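Local coordinates for protein copper chaperone PCu(A)C (Methylosinus trichosporium OB3b, PDB 6P1F) that binds copper at its N terminus and probably acts as a copper chaperone in a methane-oxidizing bacterium, this chain being its PCuAC domain, at residues A[43-48]-A[100-105]; A[13-18]-A[113-118]; A[3-8]-A[106-111]. All coordinates share one frame; numbering follows the deposited sequence.

Contact 1 (A[43-48]-A[100-105]); sequences GVKSAD and EMTLVF
G43, V44 and K45 pair with V104, L103 and T102 as a twisted antiparallel ladder, the two short strand segments running at 157° to each other. The sound bonds are V104 N to G43 O and the reciprocal pair between K45 and T102; of the last two, K45 N to T102 O is the shorter at 2.8 Å and close to straight (N-H...O 168°). The return bond from G43 N to V104 O is weak, though the pairing goes on beyond it, V104 also bonding to I42. V44 and L103 form the non-hydrogen-bonded pair between these rungs. With CG1 of V44 anti to its backbone N (chi1 176°), V44 CG2 lies against L103 CD2 at 3.8 Å and V44 CG1 reaches M101 SD at 3.9 Å, with L103 CD2 also near CG1. The other face is more open. There the K45 chain runs alongside T102, CE meeting T102 CG2 at 3.8 Å, before its ammonium reaches a salt bridge with E110; T102 OG1 pairs with T112 OG1. Beyond S46, still beside M101, the chain turns away and a water bridges the two segments. S46 OG accepts from D48 N at 2.9 Å, an ST turn, and gives its own proton to the water. That water donates in turn to D48 OD2 (2.6 Å) and to E100 O (2.8 Å), tying the turn to the start of the opposite segment. In the cupredoxin-like β-fold expected of this family, strand 98-105 is flanked by strand 39-45 on one side and strand 109-118 on the other, and V44 packs against F49, V52 and F54 of strand 49-55.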
loop_
_atom_site.group_PDB
_atom_site.type_symbol
_atom_site.label_atom_id
_atom_site.label_comp_id
_atom_site.label_asym_id
_atom_site.label_seq_id
_atom_site.Cartn_x
_atom_site.Cartn_y
_atom_site.Cartn_z
ATOM N N GLY A 43 -2.666 9.460 2.707
ATOM C CA GLY A 43 -2.207 9.792 1.374
ATOM C C GLY A 43 -1.147 8.842 0.900
ATOM O O GLY A 43 -0.399 8.273 1.714
ATOM N N VAL A 44 -1.082 8.667 -0.422
ATOM C CA VAL A 44 0.001 7.916 -1.045
ATOM C C VAL A 44 0.464 8.753 -2.211
ATOM O O VAL A 44 -0.272 8.936 -3.173
ATOM C CB VAL A 44 -0.441 6.548 -1.521
ATOM C CG1 VAL A 44 0.687 5.849 -2.246
ATOM C CG2 VAL A 44 -0.951 5.711 -0.342
ATOM N N LYS A 45 1.677 9.279 -2.124
ATOM C CA LYS A 45 2.130 10.233 -3.124
ATOM C C LYS A 45 3.057 9.534 -4.098
ATOM O O LYS A 45 4.007 8.901 -3.704
ATOM C CB LYS A 45 2.839 11.420 -2.472
ATOM C CG LYS A 45 1.935 12.210 -1.518
ATOM C CD LYS A 45 2.630 13.464 -1.003
ATOM C CE LYS A 45 3.957 13.144 -0.306
ATOM N NZ LYS A 45 4.571 14.363 0.308
ATOM N N SER A 46 2.744 9.645 -5.382
ATOM C CA SER A 46 3.594 9.069 -6.391
ATOM C C SER A 46 3.341 9.727 -7.725
ATOM O O SER A 46 2.207 10.088 -8.034
ATOM C CB SER A 46 3.334 7.578 -6.536
ATOM O OG SER A 46 4.145 7.048 -7.572
ATOM N N ALA A 47 4.402 9.841 -8.521
ATOM C CA ALA A 47 4.267 10.369 -9.864
ATOM C C ALA A 47 3.871 9.242 -10.821
ATOM O O ALA A 47 3.632 9.489 -12.001
ATOM C CB ALA A 47 5.571 11.031 -10.311
ATOM N N ASP A 48 3.812 8.014 -10.310
ATOM C CA ASP A 48 3.535 6.845 -11.139
ATOM C C ASP A 48 2.046 6.664 -11.387
ATOM O O ASP A 48 1.674 6.045 -12.371
ATOM C CB ASP A 48 4.084 5.548 -10.509
ATOM C CG ASP A 48 5.610 5.479 -10.501
ATOM O OD1 ASP A 48 6.257 6.331 -11.135
ATOM O OD2 ASP A 48 6.159 4.549 -9.870
ATOM N N GLU A 100 8.776 3.736 -6.086
ATOM C CA GLU A 100 8.878 4.678 -4.972
ATOM C C GLU A 100 7.579 5.414 -4.738
ATOM O O GLU A 100 6.974 5.945 -5.669
ATOM C CB GLU A 100 9.992 5.690 -5.241
ATOM C CG GLU A 100 10.185 6.718 -4.096
ATOM C CD GLU A 100 11.354 7.677 -4.349
ATOM O OE1 GLU A 100 11.276 8.494 -5.288
ATOM O OE2 GLU A 100 12.357 7.597 -3.616
ATOM N N MET A 101 7.114 5.409 -3.499
ATOM C CA MET A 101 5.954 6.224 -3.187
ATOM C C MET A 101 6.025 6.696 -1.738
ATOM O O MET A 101 6.662 6.082 -0.897
ATOM C CB MET A 101 4.669 5.432 -3.457
ATOM C CG MET A 101 4.552 4.191 -2.588
ATOM S SD MET A 101 3.270 3.055 -3.201
ATOM C CE MET A 101 4.098 2.340 -4.639
ATOM N N THR A 102 5.358 7.794 -1.425
ATOM C CA THR A 102 5.411 8.294 -0.062
ATOM C C THR A 102 4.080 8.062 0.645
ATOM O O THR A 102 3.043 8.468 0.143
ATOM C CB THR A 102 5.771 9.775 -0.043
ATOM O OG1 THR A 102 7.071 9.923 -0.648
ATOM C CG2 THR A 102 5.818 10.283 1.377
ATOM N N LEU A 103 4.117 7.409 1.804
ATOM C CA LEU A 103 2.908 7.233 2.616
ATOM C C LEU A 103 2.793 8.377 3.593
ATOM O O LEU A 103 3.784 8.767 4.193
ATOM C CB LEU A 103 2.957 5.925 3.371
ATOM C CG LEU A 103 3.213 4.692 2.498
ATOM C CD1 LEU A 103 3.196 3.414 3.389
ATOM C CD2 LEU A 103 2.222 4.564 1.366
ATOM N N VAL A 104 1.584 8.910 3.767
ATOM C CA VAL A 104 1.380 10.003 4.714
ATOM C C VAL A 104 0.469 9.541 5.832
ATOM O O VAL A 104 -0.678 9.172 5.568
ATOM C CB VAL A 104 0.747 11.213 4.039
ATOM C CG1 VAL A 104 0.599 12.380 5.048
ATOM C CG2 VAL A 104 1.591 11.627 2.829
ATOM N N PHE A 105 0.985 9.517 7.055
ATOM C CA PHE A 105 0.181 9.181 8.225
ATOM C C PHE A 105 -0.135 10.438 9.001
ATOM O O PHE A 105 0.722 11.298 9.197
ATOM C CB PHE A 105 0.887 8.147 9.119
ATOM C CG PHE A 105 1.087 6.839 8.445
ATOM C CD1 PHE A 105 0.147 5.834 8.595
ATOM C CD2 PHE A 105 2.199 6.609 7.636
ATOM C CE1 PHE A 105 0.306 4.608 7.971
ATOM C CE2 PHE A 105 2.353 5.389 6.987
ATOM C CZ PHE A 105 1.421 4.398 7.169
HETATM O O HOH W 1 5.181 4.800 -7.428
#

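Contact 2 (A[13-18]-A[113-118]); sequences PWLRAP and IDAAVE
L15 O receives E118 N at 2.7 Å, almost straight out from the carbonyl (C=O...N 176°). It is one rung of the parallel pairing between strands 8-16 and 109-118, within the mixed sheet of a domain probably of cupredoxin-like fold. L15 N gives to A116 O at 2.8 Å, so L15 uses both backbone polar atoms on segment 113-118; P13 O and A17 N extend the ladder to A116 N and E118 O. On one face L15 and V117 run alongside one another, L15 CD1 4.1 Å from V117 CG1, while A17 CB closes on V117 CG1 from the far end at 3.7 Å. L15 also packs on L27 of the adjacent strand 24-33, and on L86 and A99 farther round the sheet. At the start of the contact P13 CB rests on I113 CD1 at 3.8 Å, next in the chain to H12, a copper ligand in the metal-bound protein; copper is absent here. W14, A116 and E118 share the opposite face. E118 CG, anti to its carbonyl carbon (chi1 -63°), comes 3.6 Å from W14 CE3; the chain then bends at chi2, and the carboxylate plane stands 80° from the ring plane.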
loop_
_atom_site.group_PDB
_atom_site.type_symbol
_atom_site.label_atom_id
_atom_site.label_comp_id
_atom_site.label_asym_id
_atom_site.label_seq_id
_atom_site.Cartn_x
_atom_site.Cartn_y
_atom_site.Cartn_z
ATOM N N PRO A 13 6.316 -4.142 1.493
ATOM C CA PRO A 13 5.385 -3.685 0.449
ATOM C C PRO A 13 5.765 -4.229 -0.916
ATOM O O PRO A 13 6.944 -4.225 -1.326
ATOM C CB PRO A 13 5.517 -2.162 0.498
ATOM C CG PRO A 13 6.944 -1.918 1.070
ATOM C CD PRO A 13 7.121 -3.031 2.052
ATOM N N TRP A 14 4.765 -4.717 -1.645
ATOM C CA TRP A 14 5.031 -5.183 -2.994
ATOM C C TRP A 14 3.779 -4.996 -3.825
ATOM O O TRP A 14 2.696 -4.848 -3.271
ATOM C CB TRP A 14 5.451 -6.669 -3.008
ATOM C CG TRP A 14 4.415 -7.656 -2.514
ATOM C CD1 TRP A 14 4.111 -7.956 -1.217
ATOM C CD2 TRP A 14 3.550 -8.465 -3.329
ATOM N NE1 TRP A 14 3.088 -8.900 -1.173
ATOM C CE2 TRP A 14 2.759 -9.243 -2.457
ATOM C CE3 TRP A 14 3.389 -8.614 -4.718
ATOM C CZ2 TRP A 14 1.812 -10.180 -2.932
ATOM C CZ3 TRP A 14 2.443 -9.541 -5.187
ATOM C CH2 TRP A 14 1.669 -10.293 -4.295
ATOM N N LEU A 15 3.938 -5.020 -5.139
ATOM C CA LEU A 15 2.767 -4.878 -6.024
ATOM C C LEU A 15 2.878 -5.819 -7.194
ATOM O O LEU A 15 3.972 -6.245 -7.583
ATOM C CB LEU A 15 2.633 -3.434 -6.507
ATOM C CG LEU A 15 3.769 -2.805 -7.325
ATOM C CD1 LEU A 15 3.581 -2.979 -8.846
ATOM C CD2 LEU A 15 3.870 -1.306 -6.993
ATOM N N ARG A 16 1.727 -6.171 -7.743
ATOM C CA ARG A 16 1.664 -6.869 -9.017
ATOM C C ARG A 16 1.819 -5.897 -10.149
ATOM O O ARG A 16 1.055 -4.923 -10.249
ATOM C CB ARG A 16 0.327 -7.585 -9.142
ATOM C CG ARG A 16 0.209 -8.795 -8.295
ATOM C CD ARG A 16 -1.199 -9.324 -8.383
ATOM N NE ARG A 16 -1.311 -10.700 -7.912
ATOM C CZ ARG A 16 -2.461 -11.358 -7.824
ATOM N NH1 ARG A 16 -3.593 -10.747 -8.169
ATOM N NH2 ARG A 16 -2.492 -12.609 -7.385
ATOM N N ALA A 17 2.783 -6.140 -11.034
ATOM C CA ALA A 17 2.964 -5.228 -12.146
ATOM C C ALA A 17 1.669 -5.217 -12.960
ATOM O O ALA A 17 1.015 -6.246 -13.065
ATOM C CB ALA A 17 4.134 -5.643 -12.997
ATOM N N PRO A 18 1.285 -4.055 -13.505
ATOM C CA PRO A 18 0.075 -4.073 -14.342
ATOM C C PRO A 18 0.256 -4.960 -15.578
ATOM O O PRO A 18 1.347 -5.052 -16.166
ATOM C CB PRO A 18 -0.133 -2.601 -14.729
ATOM C CG PRO A 18 1.186 -1.931 -14.473
ATOM C CD PRO A 18 1.896 -2.723 -13.411
ATOM N N ILE A 113 8.521 4.683 0.716
ATOM C CA ILE A 113 8.780 3.267 0.611
ATOM C C ILE A 113 9.133 2.907 -0.820
ATOM O O ILE A 113 8.854 3.680 -1.758
ATOM C CB ILE A 113 7.573 2.419 1.039
ATOM C CG1 ILE A 113 6.418 2.627 0.059
ATOM C CG2 ILE A 113 7.134 2.790 2.470
ATOM C CD1 ILE A 113 5.289 1.640 0.285
ATOM N N ASP A 114 9.707 1.712 -0.981
ATOM C CA ASP A 114 10.052 1.197 -2.312
ATOM C C ASP A 114 9.339 -0.131 -2.442
ATOM O O ASP A 114 9.754 -1.148 -1.915
ATOM C CB ASP A 114 11.583 1.041 -2.489
ATOM C CG ASP A 114 12.359 2.222 -1.973
ATOM O OD1 ASP A 114 12.489 3.189 -2.723
ATOM O OD2 ASP A 114 12.855 2.162 -0.825
ATOM N N ALA A 115 8.172 -0.099 -3.083
ATOM C CA ALA A 115 7.369 -1.302 -3.142
ATOM C C ALA A 115 7.905 -2.208 -4.233
ATOM O O ALA A 115 8.056 -1.753 -5.371
ATOM C CB ALA A 115 5.901 -0.922 -3.415
ATOM N N ALA A 116 8.204 -3.457 -3.885
ATOM C CA ALA A 116 8.796 -4.388 -4.852
ATOM C C ALA A 116 7.817 -4.618 -6.000
ATOM O O ALA A 116 6.666 -4.963 -5.741
ATOM C CB ALA A 116 9.126 -5.717 -4.184
ATOM N N VAL A 117 8.274 -4.481 -7.245
ATOM C CA VAL A 117 7.405 -4.792 -8.391
ATOM C C VAL A 117 7.514 -6.273 -8.687
ATOM O O VAL A 117 8.603 -6.738 -9.028
ATOM C CB VAL A 117 7.790 -3.986 -9.640
ATOM C CG1 VAL A 117 6.872 -4.365 -10.812
ATOM C CG2 VAL A 117 7.758 -2.490 -9.368
ATOM N N GLU A 118 6.421 -7.023 -8.529
ATOM C CA GLU A 118 6.424 -8.465 -8.770
ATOM C C GLU A 118 5.651 -8.782 -10.044
ATOM O O GLU A 118 5.064 -7.890 -10.627
ATOM C CB GLU A 118 5.827 -9.212 -7.583
ATOM C CG GLU A 118 6.627 -9.035 -6.283
ATOM C CD GLU A 118 8.000 -9.692 -6.321
ATOM O OE1 GLU A 118 8.098 -10.817 -6.837
ATOM O OE2 GLU A 118 8.969 -9.074 -5.829
#

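Contact 3 (A[3-8]-A[106-111]); sequences YAVGKI and EKAGEV
V5 and V111 both hold CG1 in the crowded position between backbone N and carbonyl carbon (chi1 62° and 52°), which turns these methyls to each other, V5 CG1 to V111 CG1 3.9 Å. The valines cross obliquely where the N-terminal β-hairpin lies over the start of strand 109-118 and the turn before it. The hairpin is tight: V5 to I8 is a type II' turn, closed by V5 N to I8 O and I8 N to V5 O, each 3.0 Å, with G6 at positive phi (59°). A108 faces this turn, its CB coming within 4.0 Å of V5 CG1. V5 CG2, anti to its own backbone N, comes over the opposite backbone and touches A108 O at 3.4 Å. The two segments share no hydrogen bond: methyls meet methyls, and V5 CG2 also lies against a second oxygen, E110 O. The A108 turn is itself fixed from outside, since D39 takes K107 N on OD1 and A108 N on OD2. At the other end Y3 carries the hairpin toward the metal site: its ring stacks on that of H1, which binds copper in the metal-bound protein, and its CB lies 3.9 Å from V111 CG2. Deepest at the turn end is I8, buried and also in touch with F105; its CG1 meets A108 CB at 3.6 Å.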
loop_
_atom_site.group_PDB
_atom_site.type_symbol
_atom_site.label_atom_id
_atom_site.label_comp_id
_atom_site.label_asym_id
_atom_site.label_seq_id
_atom_site.Cartn_x
_atom_site.Cartn_y
_atom_site.Cartn_z
ATOM N N TYR A 3 9.847 -0.572 6.750
ATOM C CA TYR A 3 9.933 0.873 6.872
ATOM C C TYR A 3 9.246 1.256 8.160
ATOM O O TYR A 3 8.303 0.603 8.580
ATOM C CB TYR A 3 9.235 1.553 5.679
ATOM C CG TYR A 3 9.827 1.131 4.358
ATOM C CD1 TYR A 3 9.412 -0.054 3.733
ATOM C CD2 TYR A 3 10.776 1.920 3.727
ATOM C CE1 TYR A 3 9.957 -0.444 2.508
ATOM C CE2 TYR A 3 11.320 1.537 2.512
ATOM C CZ TYR A 3 10.905 0.363 1.918
ATOM O OH TYR A 3 11.444 -0.008 0.705
ATOM N N ALA A 4 9.676 2.347 8.786
ATOM C CA ALA A 4 9.013 2.715 10.034
ATOM C C ALA A 4 9.073 4.221 10.235
ATOM O O ALA A 4 10.036 4.874 9.854
ATOM C CB ALA A 4 9.643 1.986 11.214
ATOM N N VAL A 5 8.019 4.792 10.790
ATOM C CA VAL A 5 8.076 6.219 11.093
ATOM C C VAL A 5 7.209 6.372 12.336
ATOM O O VAL A 5 6.103 5.841 12.405
ATOM C CB VAL A 5 7.607 7.134 9.913
ATOM C CG1 VAL A 5 6.138 6.882 9.524
ATOM C CG2 VAL A 5 7.855 8.590 10.261
ATOM N N GLY A 6 7.725 7.017 13.378
ATOM C CA GLY A 6 6.939 6.969 14.616
ATOM C C GLY A 6 6.702 5.554 15.112
ATOM O O GLY A 6 7.589 4.720 15.120
ATOM N N LYS A 7 5.437 5.264 15.448
ATOM C CA LYS A 7 5.008 3.955 15.926
ATOM C C LYS A 7 4.359 3.112 14.787
ATOM O O LYS A 7 3.821 2.036 15.038
ATOM C CB LYS A 7 4.015 4.153 17.088
ATOM C CG LYS A 7 4.619 4.876 18.298
ATOM C CD LYS A 7 5.457 3.907 19.113
ATOM C CE LYS A 7 5.418 4.265 20.594
ATOM N NZ LYS A 7 5.777 5.699 20.842
ATOM N N ILE A 8 4.455 3.604 13.552
ATOM C CA ILE A 8 3.996 2.897 12.358
ATOM C C ILE A 8 5.106 2.081 11.733
ATOM O O ILE A 8 6.239 2.553 11.621
ATOM C CB ILE A 8 3.482 3.898 11.302
ATOM C CG1 ILE A 8 2.224 4.581 11.810
ATOM C CG2 ILE A 8 3.246 3.228 9.963
ATOM C CD1 ILE A 8 1.050 3.637 11.948
ATOM N N GLU A 106 -1.401 10.581 9.373
ATOM C CA GLU A 106 -1.876 11.740 10.095
ATOM C C GLU A 106 -1.047 12.048 11.345
ATOM O O GLU A 106 -0.676 13.201 11.571
ATOM C CB GLU A 106 -3.337 11.503 10.478
ATOM C CG GLU A 106 -3.988 12.669 11.163
ATOM C CD GLU A 106 -5.459 12.389 11.377
ATOM O OE1 GLU A 106 -5.800 11.693 12.362
ATOM O OE2 GLU A 106 -6.265 12.824 10.530
ATOM N N LYS A 107 -0.725 11.031 12.131
ATOM C CA LYS A 107 0.030 11.251 13.363
ATOM C C LYS A 107 1.507 11.005 13.130
ATOM O O LYS A 107 2.347 11.890 13.398
ATOM C CB LYS A 107 -0.490 10.357 14.487
ATOM C CG LYS A 107 -1.966 10.548 14.783
ATOM C CD LYS A 107 -2.301 12.010 15.077
ATOM C CE LYS A 107 -3.775 12.179 15.456
ATOM N NZ LYS A 107 -4.070 13.584 15.858
ATOM N N ALA A 108 1.830 9.848 12.563
ATOM C CA ALA A 108 3.238 9.456 12.477
ATOM C C ALA A 108 4.032 10.268 11.463
ATOM O O ALA A 108 5.255 10.402 11.618
ATOM C CB ALA A 108 3.355 7.997 12.156
ATOM N N GLY A 109 3.385 10.791 10.428
ATOM C CA GLY A 109 4.063 11.579 9.416
ATOM C C GLY A 109 4.399 10.791 8.170
ATOM O O GLY A 109 3.735 9.810 7.883
ATOM N N GLU A 110 5.416 11.237 7.424
ATOM C CA GLU A 110 5.666 10.734 6.066
ATOM C C GLU A 110 6.802 9.717 6.026
ATOM O O GLU A 110 7.791 9.840 6.755
ATOM C CB GLU A 110 5.974 11.901 5.107
ATOM C CG GLU A 110 4.805 12.872 4.913
ATOM C CD GLU A 110 5.174 14.068 4.047
ATOM O OE1 GLU A 110 5.749 15.036 4.588
ATOM O OE2 GLU A 110 4.896 14.040 2.826
ATOM N N VAL A 111 6.612 8.676 5.216
ATOM C CA VAL A 111 7.676 7.696 5.004
ATOM C C VAL A 111 7.649 7.318 3.540
ATOM O O VAL A 111 6.596 7.046 2.981
ATOM C CB VAL A 111 7.477 6.471 5.921
ATOM C CG1 VAL A 111 6.058 5.893 5.802
ATOM C CG2 VAL A 111 8.577 5.411 5.705
#

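Contacts 1 and 2 are backbone ladders, antiparallel and parallel respectively, whereas contact 3 joins its segments through side chains and lies farthest from the chain centre. Strand 109-118 serves contacts 2 and 3 from its two ends, and it pairs with strand 98-105 of contact 1 through M101 O to I113 N and L103 N to V111 O. Contact 2 has the most buried residues; contacts 1 and 3 each combine a few buried side chains with exposed ones. Contacts 2 and 3 meet beside H1 of the metal-free copper site, where Y3 OH accepts from D114 N. Along the chain, contact 1 is nested within the loops closed by the other two.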